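PDB 6KYY: pyridine nucleotide-disulphide oxidoreductase dimerisation region from Escherichia coli BL21, which acts as an FAD-containing disulfide reductase induced by hypochlorous acid (RclA) and probably takes part in resistance to reactive chlorine stress. Local coordinates for the interface of chains A and B. Sequence-based numbering; all coordinates share one arbitrary frame. Chains: chain A/B, Pyridine nucleotide-disulphide oxidoreductase dimerisation region.

Contact 1: the interface of chains A and B. Residues chain A 430-433; chain B 308-309, 336, 411, 414.
B:Tyr308 has its CG between its own backbone N and carbonyl carbon (chi1 40°), which places the ring beside the loop of chain A, and the ring's rotation about CB-CG turns one face to the A:Phe431 carbonyl. A:Thr432 adopts a similar first torsion (chi1 43°), directing its hydroxyl OG1 at B:Asn411. The carbonyl O of A:Phe431 lies over the B:Tyr308 face, displaced toward the rim near CG. The two ring carbons next to CG receive separate neighbours. A:Ile430 CG2 is 3.4 Å from B:Tyr308 CD1. On the other side, A:His433 CB is 3.5 Å from B:Tyr308 CD2. The ring thus spans A:Ile430 to A:His433 along the loop. Its far end is held within chain B, where the phenol OH of B:Tyr308 donates to the carbonyl O of B:Pro336 at 2.8 Å; this bond should limit swinging of the ring.

B:Asn411, on helix 406-418, supplies the polar part. Its amide ND2 donates to A:Thr432 OG1 at 3.0 Å, fairly straight (153° at H), with the hydroxyl close to the amide plane. The other amide atom, OD1, is 3.1 Å from the backbone N of A:Thr432, but this bond is bent and weak. The same side chain packs on A:Phe431: CB lies at the ring edge, in plane, and B:Asn411 CG is 3.5 Å from A:Phe431 CD1, with amide and ring steeply inclined. One helix turn further on, the aliphatic CE of B:Lys414 is 3.6 Å from the carbonyl O of A:Ile430. These contacts hold the loop bearing A:His433, the active-site proton acceptor, against chain B, consistent with the family's dimeric architecture, in which the catalytic histidine serves the partner's disulfide site.

Contact 2: the interface of chains A and B. Residues chain A 408, 411-412; chain B 412, 429, 431-432, 435, 437.
Hydrogen bonds join A:Asn411 and A:Glu408, on helix 406-418, to the loop between helices 424-427 and 439-443 of chain B. The A:Asn411 amide is gripped through both of its polar atoms. The backbone N of B:Thr432 donates to A:Asn411 OD1 at 3.1 Å and is nearly straight (158° at H), although tilted from the carbonyl plane. In return, ND2 of A:Asn411 donates to the B:Thr432 hydroxyl OG1 at 2.9 Å, again somewhat tilted from the amide plane. This reciprocal pairing should fix the amide's rotation. A:Glu408 reaches the loop through a bend in its chain (chi2 -74°). The backbone N of B:Ser437 lies 3.1 Å from the carboxylate OE2 of A:Glu408 and meets its syn lone pair. The hydroxyl OG of B:Ser437 is also placed against OE2, nearly along the C-O axis, but this contact is modelled doubtfully short.

Apolar packing runs beside the polar row. The B:Phe431 ring presents its edge to A:Asn411, whose CB lies in the ring plane; amide and ring are almost perpendicular (81°). A:Asn411 CG is 3.4 Å from B:Phe431 CD1. Within chain B, B:Gln429 CG lies over one ring face, offset toward the rim. The opposite face has a polar neighbour, the carbonyl O of B:Ser437, over its centre. A:Ile412 CG1 and B:Ile412 CG1 meet at 3.5 Å, and B:Ile412 CD1 touches A:Asn411 CB at 3.7 Å. Together, the bonds and packing tie the chain A helix to the loop segments flanking B:His433, and so support dimerisation and may thereby help position this proton acceptor.

Contact 1: the interface of chains A and B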
loop_
_atom_site.group_PDB
_atom_site.type_symbol
_atom_site.label_atom_id
_atom_site.label_comp_id
_atom_site.label_asym_id
_atom_site.label_seq_id
_atom_site.Cartn_x
_atom_site.Cartn_y
_atom_site.Cartn_z
ATOM N N ILE A 430 -5.652 5.160 14.032
ATOM C CA ILE A 430 -4.210 5.362 14.114
ATOM C C ILE A 430 -3.589 4.533 12.993
ATOM O O ILE A 430 -3.475 3.310 13.096
ATOM C CB ILE A 430 -3.657 4.970 15.485
ATOM C CG1 ILE A 430 -4.128 5.953 16.558
ATOM C CG2 ILE A 430 -2.142 4.920 15.458
ATOM C CD1 ILE A 430 -3.568 5.660 17.936
ATOM N N PHE A 431 -3.202 5.200 11.910
ATOM C CA PHE A 431 -2.587 4.546 10.768
ATOM C C PHE A 431 -1.066 4.626 10.883
ATOM O O PHE A 431 -0.515 5.178 11.838
ATOM C CB PHE A 431 -3.075 5.178 9.463
ATOM C CG PHE A 431 -4.462 4.758 9.063
ATOM C CD1 PHE A 431 -4.700 3.486 8.569
ATOM C CD2 PHE A 431 -5.526 5.637 9.176
ATOM C CE1 PHE A 431 -5.974 3.097 8.198
ATOM C CE2 PHE A 431 -6.801 5.256 8.805
ATOM C CZ PHE A 431 -7.026 3.984 8.318
ATOM N N THR A 432 -0.381 4.061 9.896
ATOM C CA THR A 432 1.065 4.196 9.814
ATOM C C THR A 432 1.426 5.474 9.065
ATOM O O THR A 432 0.645 6.001 8.269
ATOM C CB THR A 432 1.696 2.982 9.129
ATOM O OG1 THR A 432 0.912 2.607 7.990
ATOM C CG2 THR A 432 1.774 1.808 10.096
ATOM N N HIS A 433 2.633 5.975 9.337
ATOM C CA HIS A 433 3.088 7.249 8.800
ATOM C C HIS A 433 4.541 7.112 8.356
ATOM O O HIS A 433 5.380 6.627 9.137
ATOM C CB HIS A 433 2.947 8.357 9.850
ATOM C CG HIS A 433 3.102 9.741 9.302
ATOM N ND1 HIS A 433 2.036 10.485 8.847
ATOM C CD2 HIS A 433 4.198 10.521 9.146
ATOM C CE1 HIS A 433 2.468 11.662 8.430
ATOM N NE2 HIS A 433 3.777 11.709 8.600
ATOM N N TYR B 308 1.808 9.631 14.333
ATOM C CA TYR B 308 0.410 9.289 14.554
ATOM C C TYR B 308 0.060 9.144 16.031
ATOM O O TYR B 308 -1.127 9.154 16.373
ATOM C CB TYR B 308 0.055 8.003 13.797
ATOM C CG TYR B 308 1.122 6.929 13.833
ATOM C CD1 TYR B 308 1.052 5.887 14.744
ATOM C CD2 TYR B 308 2.191 6.948 12.944
ATOM C CE1 TYR B 308 2.017 4.902 14.782
ATOM C CE2 TYR B 308 3.163 5.967 12.975
ATOM C CZ TYR B 308 3.070 4.946 13.897
ATOM O OH TYR B 308 4.031 3.964 13.937
ATOM N N ILE B 309 1.054 9.007 16.911
ATOM C CA ILE B 309 0.775 9.043 18.344
ATOM C C ILE B 309 0.641 10.485 18.817
ATOM O O ILE B 309 -0.206 10.799 19.661
ATOM C CB ILE B 309 1.858 8.276 19.128
ATOM C CG1 ILE B 309 1.555 6.779 19.129
ATOM C CG2 ILE B 309 1.948 8.762 20.566
ATOM C CD1 ILE B 309 1.315 6.212 17.766
ATOM N N PRO B 336 0.618 0.127 15.800
ATOM C CA PRO B 336 1.522 -0.396 14.775
ATOM C C PRO B 336 2.704 0.529 14.515
ATOM O O PRO B 336 2.685 1.721 14.828
ATOM C CB PRO B 336 0.618 -0.482 13.538
ATOM C CG PRO B 336 -0.342 0.653 13.719
ATOM C CD PRO B 336 -0.505 0.880 15.211
ATOM N N ASN B 411 -2.033 -1.891 8.360
ATOM C CA ASN B 411 -3.244 -1.268 8.874
ATOM C C ASN B 411 -4.463 -2.165 8.707
ATOM O O ASN B 411 -5.446 -1.992 9.435
ATOM C CB ASN B 411 -3.478 0.076 8.182
ATOM C CG ASN B 411 -2.294 1.017 8.316
ATOM O OD1 ASN B 411 -1.972 1.479 9.411
ATOM N ND2 ASN B 411 -1.641 1.309 7.197
ATOM N N LYS B 414 -4.128 -4.551 11.793
ATOM C CA LYS B 414 -4.501 -3.827 13.003
ATOM C C LYS B 414 -6.006 -3.615 13.084
ATOM O O LYS B 414 -6.562 -3.517 14.185
ATOM C CB LYS B 414 -3.773 -2.484 13.050
ATOM C CG LYS B 414 -3.940 -1.726 14.354
ATOM C CD LYS B 414 -4.537 -0.351 14.118
ATOM C CE LYS B 414 -4.235 0.574 15.280
ATOM N NZ LYS B 414 -4.483 -0.098 16.584
#

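Contact 2: the interface of chains A and B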
loop_
_atom_site.group_PDB
_atom_site.type_symbol
_atom_site.label_atom_id
_atom_site.label_comp_id
_atom_site.label_asym_id
_atom_site.label_seq_id
_atom_site.Cartn_x
_atom_site.Cartn_y
_atom_site.Cartn_z
ATOM N N GLU A 408 -4.211 -1.007 -2.695
ATOM C CA GLU A 408 -3.944 -1.573 -1.380
ATOM C C GLU A 408 -4.839 -0.978 -0.298
ATOM O O GLU A 408 -5.307 -1.706 0.583
ATOM C CB GLU A 408 -2.473 -1.366 -1.008
ATOM C CG GLU A 408 -1.491 -1.960 -2.003
ATOM C CD GLU A 408 -1.423 -3.472 -1.924
ATOM O OE1 GLU A 408 -1.093 -4.108 -2.946
ATOM O OE2 GLU A 408 -1.699 -4.026 -0.841
ATOM N N ASN A 411 -8.810 -1.947 0.162
ATOM C CA ASN A 411 -9.167 -3.131 0.937
ATOM C C ASN A 411 -9.601 -2.762 2.349
ATOM O O ASN A 411 -10.360 -3.506 2.981
ATOM C CB ASN A 411 -7.983 -4.099 0.980
ATOM C CG ASN A 411 -7.609 -4.629 -0.394
ATOM O OD1 ASN A 411 -8.467 -5.071 -1.160
ATOM N ND2 ASN A 411 -6.322 -4.577 -0.717
ATOM N N ILE A 412 -9.130 -1.624 2.859
ATOM C CA ILE A 412 -9.520 -1.186 4.195
ATOM C C ILE A 412 -10.950 -0.659 4.185
ATOM O O ILE A 412 -11.737 -0.942 5.098
ATOM C CB ILE A 412 -8.524 -0.133 4.715
ATOM C CG1 ILE A 412 -7.211 -0.798 5.124
ATOM C CG2 ILE A 412 -9.114 0.643 5.878
ATOM C CD1 ILE A 412 -6.163 0.175 5.608
ATOM N N ILE B 412 -4.425 -3.112 7.766
ATOM C CA ILE B 412 -5.509 -4.083 7.645
ATOM C C ILE B 412 -5.472 -5.064 8.809
ATOM O O ILE B 412 -6.512 -5.410 9.382
ATOM C CB ILE B 412 -5.432 -4.818 6.294
ATOM C CG1 ILE B 412 -5.560 -3.835 5.131
ATOM C CG2 ILE B 412 -6.511 -5.885 6.205
ATOM C CD1 ILE B 412 -5.672 -4.501 3.779
ATOM N N GLN B 429 -11.296 -12.942 3.014
ATOM C CA GLN B 429 -11.718 -11.680 2.427
ATOM C C GLN B 429 -11.357 -11.618 0.948
ATOM O O GLN B 429 -10.334 -12.151 0.507
ATOM C CB GLN B 429 -11.084 -10.505 3.169
ATOM C CG GLN B 429 -11.694 -9.156 2.828
ATOM C CD GLN B 429 -11.350 -8.092 3.845
ATOM O OE1 GLN B 429 -11.764 -8.170 5.000
ATOM N NE2 GLN B 429 -10.589 -7.089 3.423
ATOM N N PHE B 431 -9.875 -9.724 -1.591
ATOM C CA PHE B 431 -8.937 -8.622 -1.736
ATOM C C PHE B 431 -8.721 -8.279 -3.206
ATOM O O PHE B 431 -9.026 -9.065 -4.107
ATOM C CB PHE B 431 -7.596 -8.969 -1.089
ATOM C CG PHE B 431 -7.606 -8.913 0.411
ATOM C CD1 PHE B 431 -7.565 -7.698 1.075
ATOM C CD2 PHE B 431 -7.645 -10.079 1.160
ATOM C CE1 PHE B 431 -7.570 -7.645 2.456
ATOM C CE2 PHE B 431 -7.650 -10.033 2.542
ATOM C CZ PHE B 431 -7.614 -8.814 3.191
ATOM N N THR B 432 -8.177 -7.087 -3.437
ATOM C CA THR B 432 -7.817 -6.671 -4.784
ATOM C C THR B 432 -6.641 -7.502 -5.296
ATOM O O THR B 432 -5.851 -8.053 -4.525
ATOM C CB THR B 432 -7.472 -5.182 -4.812
ATOM O OG1 THR B 432 -6.772 -4.831 -3.612
ATOM C CG2 THR B 432 -8.741 -4.347 -4.912
ATOM N N SER B 435 -2.249 -7.765 -5.583
ATOM C CA SER B 435 -1.967 -6.907 -4.444
ATOM C C SER B 435 -1.023 -7.626 -3.493
ATOM O O SER B 435 -0.760 -8.824 -3.625
ATOM C CB SER B 435 -3.251 -6.501 -3.706
ATOM O OG SER B 435 -3.510 -7.369 -2.615
ATOM N N SER B 437 -1.774 -6.996 -0.113
ATOM C CA SER B 437 -2.730 -7.263 0.954
ATOM C C SER B 437 -3.453 -8.585 0.737
ATOM O O SER B 437 -3.869 -9.229 1.707
ATOM C CB SER B 437 -3.739 -6.119 1.053
ATOM O OG SER B 437 -3.098 -4.860 0.943
#

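Contact 1 and contact 2 have C-alpha centres about 17 Å apart in one two-fold symmetric interface. Both pair helix 406-418 of one chain with the loop around A:Phe431 and A:Thr432, or B:Phe431 and B:Thr432, of the other, with the chains exchanged. Contact 1 extends to helix 307-321 of chain B, while contact 2 covers the loop beyond the histidine and the meeting of A:Ile412 and B:Ile412. The centre of contact 2 is about 7 Å from B:His433, and that of contact 1, which includes A:His433, about 23 Å. Each proton-acceptor loop is therefore braced by the opposite subunit, which would link dimer assembly to active-site architecture.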